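Local structure of Ral guanine nucleotide dissociation stimulator-like 2 (Mus musculus, 4JGW) at residues 54-59 / 84-89; 62-67 / 94-99; 255-260 / 314-319; 262-267 / 292-297. The protein probably acts as a guanine nucleotide exchange factor for small G-proteins and is a putative effector of Ras and/or Rap. All blocks are in the same frame, centred on the assembly; numbering follows the deposited sequence.

Interaction 1: 54-59 / 84-89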
loop_
_atom_site.group_PDB
_atom_site.type_symbol
_atom_site.label_atom_id
_atom_site.label_comp_id
_atom_site.label_asym_id
_atom_site.label_seq_id
_atom_site.Cartn_x
_atom_site.Cartn_y
_atom_site.Cartn_z
ATOM N N GLY A 54 20.485 14.794 4.856
ATOM C CA GLY A 54 20.486 16.229 5.095
ATOM C C GLY A 54 19.409 16.672 6.058
ATOM O O GLY A 54 18.514 15.896 6.399
ATOM N N THR A 55 19.501 17.925 6.496
ATOM C CA THR A 55 18.492 18.517 7.368
ATOM C C THR A 55 17.190 18.706 6.601
ATOM O O THR A 55 17.185 18.734 5.366
ATOM C CB THR A 55 18.940 19.884 7.938
ATOM O OG1 THR A 55 19.114 20.819 6.868
ATOM C CG2 THR A 55 20.244 19.756 8.723
ATOM N N LEU A 56 16.091 18.843 7.340
ATOM C CA LEU A 56 14.778 19.072 6.750
ATOM C C LEU A 56 14.779 20.316 5.857
ATOM O O LEU A 56 14.123 20.342 4.810
ATOM C CB LEU A 56 13.722 19.184 7.854
ATOM C CG LEU A 56 12.248 18.934 7.515
ATOM C CD1 LEU A 56 12.034 17.622 6.762
ATOM C CD2 LEU A 56 11.417 18.959 8.791
ATOM N N GLU A 57 15.534 21.331 6.273
ATOM C CA GLU A 57 15.702 22.563 5.504
ATOM C C GLU A 57 16.489 22.314 4.212
ATOM O O GLU A 57 16.186 22.902 3.169
ATOM C CB GLU A 57 16.407 23.632 6.351
ATOM C CG GLU A 57 15.556 24.240 7.478
ATOM C CD GLU A 57 15.383 23.324 8.691
ATOM O OE1 GLU A 57 16.117 22.315 8.813
ATOM O OE2 GLU A 57 14.507 23.621 9.532
ATOM N N ALA A 58 17.493 21.443 4.290
ATOM C CA ALA A 58 18.322 21.096 3.135
ATOM C C ALA A 58 17.563 20.234 2.129
ATOM O O ALA A 58 17.795 20.329 0.921
ATOM C CB ALA A 58 19.594 20.396 3.583
ATOM N N LEU A 59 16.659 19.396 2.633
ATOM C CA LEU A 59 15.791 18.587 1.780
ATOM C C LEU A 59 14.912 19.480 0.908
ATOM O O LEU A 59 14.718 19.201 -0.275
ATOM C CB LEU A 59 14.921 17.632 2.610
ATOM C CG LEU A 59 15.574 16.564 3.499
ATOM C CD1 LEU A 59 14.517 15.628 4.070
ATOM C CD2 LEU A 59 16.641 15.763 2.770
ATOM N N ARG A 84 5.480 12.133 5.767
ATOM C CA ARG A 84 4.678 12.010 6.985
ATOM C C ARG A 84 5.279 11.038 8.001
ATOM O O ARG A 84 4.811 10.959 9.136
ATOM C CB ARG A 84 3.237 11.617 6.652
ATOM C CG ARG A 84 2.451 12.719 5.976
ATOM C CD ARG A 84 0.963 12.449 6.027
ATOM N NE ARG A 84 0.205 13.682 5.827
ATOM C CZ ARG A 84 -1.060 13.859 6.186
ATOM N NH1 ARG A 84 -1.738 12.881 6.778
ATOM N NH2 ARG A 84 -1.649 15.026 5.959
ATOM N N ALA A 85 6.315 10.310 7.589
ATOM C CA ALA A 85 7.015 9.388 8.480
ATOM C C ALA A 85 8.018 10.097 9.392
ATOM O O ALA A 85 8.326 9.599 10.478
ATOM C CB ALA A 85 7.704 8.290 7.679
ATOM N N PHE A 86 8.523 11.252 8.954
ATOM C CA PHE A 86 9.552 11.987 9.708
ATOM C C PHE A 86 9.233 13.466 9.954
ATOM O O PHE A 86 9.829 14.095 10.830
ATOM C CB PHE A 86 10.940 11.828 9.059
ATOM C CG PHE A 86 10.998 12.241 7.608
ATOM C CD1 PHE A 86 11.328 13.544 7.253
ATOM C CD2 PHE A 86 10.741 11.318 6.596
ATOM C CE1 PHE A 86 11.389 13.926 5.912
ATOM C CE2 PHE A 86 10.801 11.691 5.254
ATOM C CZ PHE A 86 11.127 12.995 4.914
ATOM N N THR A 87 8.308 14.019 9.172
ATOM C CA THR A 87 7.828 15.389 9.375
ATOM C C THR A 87 6.301 15.417 9.236
ATOM O O THR A 87 5.651 14.385 9.402
ATOM C CB THR A 87 8.554 16.418 8.438
ATOM O OG1 THR A 87 8.127 17.749 8.751
ATOM C CG2 THR A 87 8.295 16.138 6.952
ATOM N N SER A 88 5.725 16.584 8.960
ATOM C CA SER A 88 4.294 16.671 8.683
ATOM C C SER A 88 4.023 17.530 7.453
ATOM O O SER A 88 4.878 18.314 7.031
ATOM C CB SER A 88 3.525 17.195 9.901
ATOM O OG SER A 88 3.725 18.583 10.083
ATOM N N THR A 89 2.831 17.363 6.884
ATOM C CA THR A 89 2.395 18.114 5.705
ATOM C C THR A 89 2.406 19.638 5.912
ATOM O O THR A 89 2.924 20.358 5.056
ATOM C CB THR A 89 1.018 17.613 5.193
ATOM O OG1 THR A 89 1.153 16.268 4.723
ATOM C CG2 THR A 89 0.489 18.482 4.062
#

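Interaction 2: 62-67 / 94-99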
loop_
_atom_site.group_PDB
_atom_site.type_symbol
_atom_site.label_atom_id
_atom_site.label_comp_id
_atom_site.label_asym_id
_atom_site.label_seq_id
_atom_site.Cartn_x
_atom_site.Cartn_y
_atom_site.Cartn_z
ATOM N N HIS A 62 16.949 21.241 -1.892
ATOM C CA HIS A 62 17.123 20.259 -2.960
ATOM C C HIS A 62 15.801 20.016 -3.704
ATOM O O HIS A 62 15.792 19.852 -4.925
ATOM C CB HIS A 62 17.680 18.956 -2.374
ATOM C CG HIS A 62 18.082 17.938 -3.397
ATOM N ND1 HIS A 62 19.033 18.182 -4.365
ATOM C CD2 HIS A 62 17.684 16.656 -3.578
ATOM C CE1 HIS A 62 19.189 17.101 -5.109
ATOM N NE2 HIS A 62 18.384 16.159 -4.651
ATOM N N LEU A 63 14.694 20.026 -2.960
ATOM C CA LEU A 63 13.348 19.864 -3.527
ATOM C C LEU A 63 13.042 20.935 -4.575
ATOM O O LEU A 63 12.492 20.638 -5.638
ATOM C CB LEU A 63 12.292 19.938 -2.418
ATOM C CG LEU A 63 11.030 19.061 -2.388
ATOM C CD1 LEU A 63 9.897 19.818 -1.689
ATOM C CD2 LEU A 63 10.574 18.567 -3.754
ATOM N N LEU A 64 13.410 22.177 -4.267
ATOM C CA LEU A 64 13.045 23.324 -5.095
ATOM C C LEU A 64 14.142 23.740 -6.080
ATOM O O LEU A 64 14.040 24.779 -6.735
ATOM C CB LEU A 64 12.605 24.507 -4.217
ATOM C CG LEU A 64 11.451 24.287 -3.227
ATOM C CD1 LEU A 64 11.063 25.598 -2.569
ATOM C CD2 LEU A 64 10.231 23.650 -3.886
ATOM N N ASP A 65 15.183 22.915 -6.178
ATOM C CA ASP A 65 16.249 23.108 -7.151
ATOM C C ASP A 65 15.806 22.557 -8.504
ATOM O O ASP A 65 15.376 21.404 -8.606
ATOM C CB ASP A 65 17.531 22.415 -6.673
ATOM C CG ASP A 65 18.725 22.667 -7.590
ATOM O OD1 ASP A 65 18.671 23.584 -8.438
ATOM O OD2 ASP A 65 19.730 21.940 -7.453
ATOM N N ALA A 66 15.920 23.391 -9.537
ATOM C CA ALA A 66 15.495 23.045 -10.897
ATOM C C ALA A 66 16.238 21.850 -11.500
ATOM O O ALA A 66 15.703 21.158 -12.369
ATOM C CB ALA A 66 15.618 24.260 -11.809
ATOM N N ARG A 67 17.460 21.617 -11.030
ATOM C CA ARG A 67 18.318 20.542 -11.536
ATOM C C ARG A 67 17.967 19.168 -10.965
ATOM O O ARG A 67 18.305 18.141 -11.557
ATOM C CB ARG A 67 19.791 20.848 -11.231
ATOM C CG ARG A 67 20.312 22.150 -11.824
ATOM C CD ARG A 67 21.739 22.425 -11.363
ATOM N NE ARG A 67 22.211 23.738 -11.799
ATOM C CZ ARG A 67 22.777 23.987 -12.980
ATOM N NH1 ARG A 67 22.951 23.013 -13.869
ATOM N NH2 ARG A 67 23.170 25.220 -13.275
ATOM N N GLY A 94 5.157 24.639 5.056
ATOM C CA GLY A 94 5.716 25.833 5.691
ATOM C C GLY A 94 7.156 26.111 5.292
ATOM O O GLY A 94 7.521 27.259 5.034
ATOM N N LEU A 95 7.967 25.057 5.232
ATOM C CA LEU A 95 9.374 25.174 4.839
ATOM C C LEU A 95 9.547 25.506 3.357
ATOM O O LEU A 95 10.536 26.129 2.969
ATOM C CB LEU A 95 10.147 23.903 5.195
ATOM C CG LEU A 95 10.310 23.612 6.690
ATOM C CD1 LEU A 95 10.679 22.163 6.898
ATOM C CD2 LEU A 95 11.331 24.534 7.344
ATOM N N VAL A 96 8.586 25.081 2.539
ATOM C CA VAL A 96 8.538 25.470 1.131
ATOM C C VAL A 96 8.237 26.966 1.033
ATOM O O VAL A 96 8.909 27.695 0.298
ATOM C CB VAL A 96 7.501 24.636 0.330
ATOM C CG1 VAL A 96 7.251 25.240 -1.051
ATOM C CG2 VAL A 96 7.967 23.190 0.197
ATOM N N ALA A 97 7.237 27.413 1.793
ATOM C CA ALA A 97 6.886 28.832 1.883
ATOM C C ALA A 97 8.021 29.659 2.489
ATOM O O ALA A 97 8.229 30.803 2.093
ATOM C CB ALA A 97 5.605 29.017 2.680
ATOM N N ASP A 98 8.748 29.072 3.441
ATOM C CA ASP A 98 9.946 29.693 4.010
ATOM C C ASP A 98 11.003 29.948 2.940
ATOM O O ASP A 98 11.511 31.065 2.816
ATOM C CB ASP A 98 10.545 28.813 5.113
ATOM C CG ASP A 98 9.843 28.978 6.449
ATOM O OD1 ASP A 98 8.902 29.794 6.545
ATOM O OD2 ASP A 98 10.242 28.284 7.409
ATOM N N ARG A 99 11.319 28.904 2.174
ATOM C CA ARG A 99 12.345 28.959 1.134
ATOM C C ARG A 99 12.027 29.993 0.054
ATOM O O ARG A 99 12.921 30.693 -0.424
ATOM C CB ARG A 99 12.568 27.564 0.527
ATOM C CG ARG A 99 13.574 27.490 -0.625
ATOM C CD ARG A 99 14.990 27.859 -0.203
ATOM N NE ARG A 99 15.896 27.894 -1.350
ATOM C CZ ARG A 99 17.149 28.342 -1.317
ATOM N NH1 ARG A 99 17.674 28.807 -0.189
ATOM N NH2 ARG A 99 17.882 28.324 -2.422
#

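Interaction 3: 255-260 / 314-319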
loop_
_atom_site.group_PDB
_atom_site.type_symbol
_atom_site.label_atom_id
_atom_site.label_comp_id
_atom_site.label_asym_id
_atom_site.label_seq_id
_atom_site.Cartn_x
_atom_site.Cartn_y
_atom_site.Cartn_z
ATOM N N LYS A 255 -12.572 -10.333 7.948
ATOM C CA LYS A 255 -13.981 -10.702 7.770
ATOM C C LYS A 255 -14.132 -11.926 6.869
ATOM O O LYS A 255 -14.958 -12.804 7.138
ATOM C CB LYS A 255 -14.793 -9.535 7.196
ATOM C CG LYS A 255 -15.167 -8.465 8.208
ATOM C CD LYS A 255 -16.107 -7.431 7.595
ATOM C CE LYS A 255 -16.209 -6.189 8.476
ATOM N NZ LYS A 255 -17.082 -5.138 7.876
ATOM N N VAL A 256 -13.331 -11.976 5.805
ATOM C CA VAL A 256 -13.341 -13.099 4.868
ATOM C C VAL A 256 -12.829 -14.366 5.559
ATOM O O VAL A 256 -13.462 -15.422 5.480
ATOM C CB VAL A 256 -12.521 -12.787 3.585
ATOM C CG1 VAL A 256 -12.440 -14.006 2.671
ATOM C CG2 VAL A 256 -13.129 -11.608 2.837
ATOM N N ALA A 257 -11.692 -14.243 6.244
ATOM C CA ALA A 257 -11.115 -15.341 7.023
ATOM C C ALA A 257 -12.066 -15.802 8.123
ATOM O O ALA A 257 -12.176 -17.000 8.396
ATOM C CB ALA A 257 -9.772 -14.929 7.618
ATOM N N GLY A 258 -12.746 -14.841 8.745
ATOM C CA GLY A 258 -13.749 -15.121 9.767
ATOM C C GLY A 258 -14.946 -15.868 9.208
ATOM O O GLY A 258 -15.449 -16.802 9.834
ATOM N N ALA A 259 -15.393 -15.458 8.022
ATOM C CA ALA A 259 -16.512 -16.108 7.338
ATOM C C ALA A 259 -16.237 -17.584 7.058
ATOM O O ALA A 259 -17.128 -18.422 7.216
ATOM C CB ALA A 259 -16.849 -15.376 6.051
ATOM N N VAL A 260 -15.004 -17.893 6.652
ATOM C CA VAL A 260 -14.593 -19.270 6.358
ATOM C C VAL A 260 -14.631 -20.131 7.620
ATOM O O VAL A 260 -15.242 -21.200 7.628
ATOM C CB VAL A 260 -13.180 -19.338 5.713
ATOM C CG1 VAL A 260 -12.793 -20.779 5.412
ATOM C CG2 VAL A 260 -13.121 -18.507 4.441
ATOM N N VAL A 314 -7.198 -19.477 2.732
ATOM C CA VAL A 314 -6.205 -20.517 3.006
ATOM C C VAL A 314 -5.690 -20.481 4.456
ATOM O O VAL A 314 -5.507 -21.533 5.071
ATOM C CB VAL A 314 -5.042 -20.510 1.965
ATOM C CG1 VAL A 314 -3.971 -19.482 2.317
ATOM C CG2 VAL A 314 -4.423 -21.891 1.837
ATOM N N SER A 315 -5.484 -19.279 5.001
ATOM C CA SER A 315 -5.019 -19.135 6.383
ATOM C C SER A 315 -6.112 -19.522 7.374
ATOM O O SER A 315 -5.827 -20.073 8.440
ATOM C CB SER A 315 -4.514 -17.716 6.661
ATOM O OG SER A 315 -5.562 -16.765 6.587
ATOM N N ALA A 316 -7.359 -19.228 7.010
ATOM C CA ALA A 316 -8.522 -19.641 7.792
ATOM C C ALA A 316 -8.657 -21.164 7.834
ATOM O O ALA A 316 -8.994 -21.729 8.871
ATOM C CB ALA A 316 -9.784 -19.010 7.235
ATOM N N LEU A 317 -8.385 -21.817 6.706
ATOM C CA LEU A 317 -8.471 -23.273 6.607
ATOM C C LEU A 317 -7.278 -23.993 7.245
ATOM O O LEU A 317 -7.380 -25.169 7.603
ATOM C CB LEU A 317 -8.641 -23.710 5.147
ATOM C CG LEU A 317 -9.975 -23.414 4.447
ATOM C CD1 LEU A 317 -9.910 -23.835 2.987
ATOM C CD2 LEU A 317 -11.144 -24.099 5.141
ATOM N N GLN A 318 -6.157 -23.282 7.381
ATOM C CA GLN A 318 -4.958 -23.810 8.039
ATOM C C GLN A 318 -4.979 -23.535 9.541
ATOM O O GLN A 318 -4.190 -24.109 10.298
ATOM C CB GLN A 318 -3.696 -23.195 7.431
ATOM C CG GLN A 318 -3.309 -23.748 6.067
ATOM C CD GLN A 318 -2.115 -23.025 5.464
ATOM O OE1 GLN A 318 -2.042 -21.794 5.485
ATOM N NE2 GLN A 318 -1.174 -23.789 4.922
ATOM N N SER A 319 -5.887 -22.650 9.952
ATOM C CA SER A 319 -6.042 -22.226 11.340
ATOM C C SER A 319 -6.343 -23.404 12.270
ATOM O O SER A 319 -6.985 -24.377 11.861
ATOM C CB SER A 319 -7.161 -21.187 11.431
ATOM O OG SER A 319 -7.141 -20.507 12.669
#

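Interaction 4: 262-267 / 292-297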
loop_
_atom_site.group_PDB
_atom_site.type_symbol
_atom_site.label_atom_id
_atom_site.label_comp_id
_atom_site.label_asym_id
_atom_site.label_seq_id
_atom_site.Cartn_x
_atom_site.Cartn_y
_atom_site.Cartn_z
ATOM N N SER A 262 -16.200 -19.499 10.438
ATOM C CA SER A 262 -17.580 -19.512 10.920
ATOM C C SER A 262 -18.472 -20.522 10.184
ATOM O O SER A 262 -19.202 -21.289 10.821
ATOM C CB SER A 262 -18.171 -18.101 10.831
ATOM O OG SER A 262 -19.508 -18.062 11.293
ATOM N N SER A 263 -18.397 -20.530 8.852
ATOM C CA SER A 263 -19.255 -21.392 8.032
ATOM C C SER A 263 -18.871 -22.866 8.119
ATOM O O SER A 263 -19.745 -23.732 8.184
ATOM C CB SER A 263 -19.275 -20.930 6.573
ATOM O OG SER A 263 -18.111 -21.330 5.883
ATOM N N VAL A 264 -17.566 -23.138 8.117
ATOM C CA VAL A 264 -17.053 -24.498 8.277
ATOM C C VAL A 264 -17.488 -25.078 9.627
ATOM O O VAL A 264 -17.866 -26.247 9.715
ATOM C CB VAL A 264 -15.508 -24.559 8.102
ATOM C CG1 VAL A 264 -14.940 -25.874 8.618
ATOM C CG2 VAL A 264 -15.132 -24.365 6.638
ATOM N N LEU A 265 -17.457 -24.247 10.667
ATOM C CA LEU A 265 -17.917 -24.657 11.992
ATOM C C LEU A 265 -19.442 -24.593 12.120
ATOM O O LEU A 265 -20.003 -25.059 13.113
ATOM C CB LEU A 265 -17.247 -23.821 13.087
ATOM C CG LEU A 265 -15.741 -24.020 13.295
ATOM C CD1 LEU A 265 -15.196 -22.971 14.250
ATOM C CD2 LEU A 265 -15.413 -25.425 13.794
ATOM N N GLY A 266 -20.097 -24.021 11.109
ATOM C CA GLY A 266 -21.554 -23.880 11.080
ATOM C C GLY A 266 -22.092 -23.056 12.234
ATOM O O GLY A 266 -23.213 -23.278 12.698
ATOM N N ALA A 267 -21.285 -22.100 12.687
ATOM C CA ALA A 267 -21.589 -21.319 13.879
ATOM C C ALA A 267 -21.850 -19.847 13.570
ATOM O O ALA A 267 -21.314 -19.296 12.607
ATOM C CB ALA A 267 -20.468 -21.461 14.898
ATOM N N GLU A 292 -14.692 -28.060 0.910
ATOM C CA GLU A 292 -14.539 -28.146 -0.545
ATOM C C GLU A 292 -14.999 -26.864 -1.240
ATOM O O GLU A 292 -14.366 -26.407 -2.193
ATOM C CB GLU A 292 -15.314 -29.350 -1.095
ATOM C CG GLU A 292 -14.681 -30.709 -0.780
ATOM C CD GLU A 292 -15.678 -31.867 -0.814
ATOM O OE1 GLU A 292 -16.815 -31.686 -1.306
ATOM O OE2 GLU A 292 -15.319 -32.968 -0.344
ATOM N N LYS A 293 -16.096 -26.289 -0.749
ATOM C CA LYS A 293 -16.640 -25.051 -1.298
ATOM C C LYS A 293 -15.673 -23.874 -1.156
ATOM O O LYS A 293 -15.427 -23.149 -2.123
ATOM C CB LYS A 293 -17.985 -24.713 -0.644
ATOM C CG LYS A 293 -18.703 -23.514 -1.256
ATOM C CD LYS A 293 -19.137 -23.803 -2.685
ATOM C CE LYS A 293 -19.888 -22.636 -3.275
ATOM N NZ LYS A 293 -20.812 -23.086 -4.348
ATOM N N TRP A 294 -15.134 -23.695 0.049
ATOM C CA TRP A 294 -14.194 -22.611 0.329
ATOM C C TRP A 294 -12.860 -22.787 -0.388
ATOM O O TRP A 294 -12.251 -21.802 -0.815
ATOM C CB TRP A 294 -13.976 -22.448 1.835
ATOM C CG TRP A 294 -15.102 -21.740 2.527
ATOM C CD1 TRP A 294 -15.980 -22.278 3.421
ATOM C CD2 TRP A 294 -15.475 -20.363 2.376
ATOM N NE1 TRP A 294 -16.877 -21.325 3.837
ATOM C CE2 TRP A 294 -16.590 -20.140 3.214
ATOM C CE3 TRP A 294 -14.980 -19.298 1.610
ATOM C CZ2 TRP A 294 -17.216 -18.893 3.316
ATOM C CZ3 TRP A 294 -15.603 -18.058 1.711
ATOM C CH2 TRP A 294 -16.710 -17.868 2.559
ATOM N N ILE A 295 -12.416 -24.039 -0.515
ATOM C CA ILE A 295 -11.222 -24.373 -1.292
ATOM C C ILE A 295 -11.391 -23.900 -2.739
ATOM O O ILE A 295 -10.486 -23.284 -3.309
ATOM C CB ILE A 295 -10.908 -25.900 -1.249
ATOM C CG1 ILE A 295 -10.340 -26.294 0.119
ATOM C CG2 ILE A 295 -9.926 -26.295 -2.352
ATOM C CD1 ILE A 295 -10.356 -27.792 0.402
ATOM N N ARG A 296 -12.559 -24.184 -3.311
ATOM C CA ARG A 296 -12.877 -23.797 -4.679
ATOM C C ARG A 296 -13.011 -22.279 -4.825
ATOM O O ARG A 296 -12.606 -21.714 -5.841
ATOM C CB ARG A 296 -14.147 -24.515 -5.155
ATOM C CG ARG A 296 -14.637 -24.128 -6.550
ATOM C CD ARG A 296 -13.629 -24.448 -7.653
ATOM N NE ARG A 296 -13.358 -25.880 -7.767
ATOM C CZ ARG A 296 -14.147 -26.750 -8.392
ATOM N NH1 ARG A 296 -15.277 -26.347 -8.963
ATOM N NH2 ARG A 296 -13.807 -28.028 -8.440
ATOM N N VAL A 297 -13.576 -21.629 -3.809
ATOM C CA VAL A 297 -13.667 -20.167 -3.776
ATOM C C VAL A 297 -12.266 -19.545 -3.764
ATOM O O VAL A 297 -12.011 -18.564 -4.468
ATOM C CB VAL A 297 -14.503 -19.666 -2.570
ATOM C CG1 VAL A 297 -14.353 -18.155 -2.380
ATOM C CG2 VAL A 297 -15.968 -20.027 -2.756
#

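Interaction 1: 54-59 / 84-89
Leu56, in the first turn of helix 56-63, and Thr87, in the irregular connection leading to helix 89-101, mark the nearest approach of the two backbones, with their CA atoms 8.3 Å apart. No hydrogen bond crosses this gap; side chains alone bridge it. Leu56 holds CG anti to its backbone nitrogen (chi1 -159°), which carries both methyls over to the loop, where the two branches divide the work. Leu56 CD1 reaches the edge of the Phe86 ring, near its plane, 3.8 Å from Phe86 CE1, and also rests against CG2 of Thr87. Leu56 CD2 takes the neighbouring position, 3.5 Å from the Thr87 hydroxyl OG1, a plain contact between a methyl and an oxygen. One turn on, Leu59 adds CD1 at 4.0 Å from Phe86 CE1, approaching the ring obliquely. The same ring atom is thus gripped by two leucines spaced i, i+3 on one helix face. Both segments belong to the REM domain, the RasGEF N-terminal motif. The start of helix 56-63 is capped, Thr55 being the N-cap, with its OG1 accepting from Ala58 N at 3.1 Å. The loop is secured likewise. Ser88 caps helix 89-101 through a weak bond to Ala91 N, while Arg84 NE donates to Thr89 OG1 at 3.0 Å, the hydroxyl lying almost in the guanidinium plane. Beyond the pair, two residues of the CDC25-homology part of the chain come up: Ile414 touches Leu56, Leu59 and Phe86, and Arg419 of helix 416-436 also meets Phe86.

Interaction 2: 62-67 / 94-99
Leu64, which loses the most surface here, sets its CD1 methyl into the angle between Val96 and Arg99, residues three apart on helix 89-101. It is the first residue to leave helical geometry after helix 56-63, yet its side chain still points across to the opposing helix. The closest approach is to the aliphatic part of Arg99: CD1 of Leu64 lies 3.7 Å from Arg99 CG, with CB slightly farther, as the two side chains lie alongside, pointing opposite ways. A bend at chi2 of Arg99 (64°) turns the rest of that chain, so that methylenes rather than the guanidinium do the touching. Val96 divides its two methyls between successive leucines. Its CG1 is 4.1 Å from Leu64 CD1, and its CG2 is 4.3 Å from CD1 of Leu63, a looser contact. Nothing polar joins the segments. Leu63 and Leu64 are covered further by Val121 and Thr114 of helix 108-128, respectively, and Leu63 also meets Leu79 of helix 75-82, while Asp98 turns to a salt bridge with Arg143. Helices 56-63, 75-82, 89-101 and 108-128 meet here around largely aliphatic side chains, consistent with the helical REM domain.

Interaction 3: 255-260 / 314-319
Ala257 and Ala316 bring their helices together at two alanines, with CA atoms only 5.1 Å apart. The segment axes approach to 8.4 Å and cross at -41°, running in broadly the same direction. Contact with backbone comes first: the CB of Ala316 sits 3.3 Å from the carbonyl oxygen of Ala257, a van der Waals touch of methyl on helix backbone. The remaining contacts are apolar. The Ala316 methyl also lies against CB of Val260 at 3.7 Å, and less tightly against CB of Ala257, so it fits between two residues one turn apart. Val260 then extends the contact through CG1, which its torsion places anti to the backbone nitrogen (chi1 180°); this methyl meets CD2 of Leu317 at 3.7 Å, the two side chains crossing at about a right angle. No hydrogen bond spans the interface. Within the CDC25-homology domain, helix 244-264 and helix 307-318 share this seam with two further helices: Leu317 continues onto Leu291 and Ile295 of helix 284-303 and onto Phe340 of helix 334-344, while Val260 also rests on Trp294.

Interaction 4: 262-267 / 292-297
Ser263 and Trp294 are joined by a hydrogen bond of unusual shortness: the indole NE1 donates to the serine OG across 2.4 Å, at an N-H...O angle of 147°. So small a separation is doubtful as an exact length, and it is safest to say only that the two groups are placed for an N-H to OG bond. OG approaches the indole at its edge, near the ring plane, and CB of Ser263 also lies in that plane. The serine torsion (chi1 78°) sets OG between the backbone nitrogen and the carbonyl carbon, where it also lies within weak hydrogen-bonding distance of two carbonyls of its own helix, those of Ala259 and Val260. Val264 supplies the apolar part of the contact, its CG2 resting obliquely 3.9 Å from CD1 of Trp294. The side chains cross at a slant. Val198, from a loop, touches Trp294 as well, while Leu325 touches Val264. Just beyond these residues helix 244-264 comes to its end. Gly266, with positive phi, turns the chain so that Ala267 N bonds to Ser262 O at 2.9 Å, and Gly266 N bonds weakly to Ser263 O. Ser262 OG adds a bond to Ala267 O at 2.6 Å, tying the last turn to the start of strand 267-269. In this helical CDC25-homology domain, then, a tryptophan from helix 284-303 packs against the last turn of helix 244-264, and that turn is closed by a classic Schellman motif with glycine at C-prime.

In the fold
From the N terminus, strands 11-21, 24-33 and 46-54 lead into helix 56-63 of the REM domain, where interactions 1 and 2 cross: that helix supplies the first segment of each, and the loop before helix 89-101 and then helix 89-101 itself supply the second. They meet directly where Leu56 packs on Leu95. The chain then runs on into the CDC25-homology domain. There 255-260 opens interaction 3, and 262-267 opens interaction 4, which closes on helix 284-303 before helix 307-318 returns to complete the wider loop of interaction 3. Leu317 against Val264 joins this nested pair. The two pairs lie on opposite sides of the chain's centre, with interactions 1 and 3 about 41 Å apart between centres.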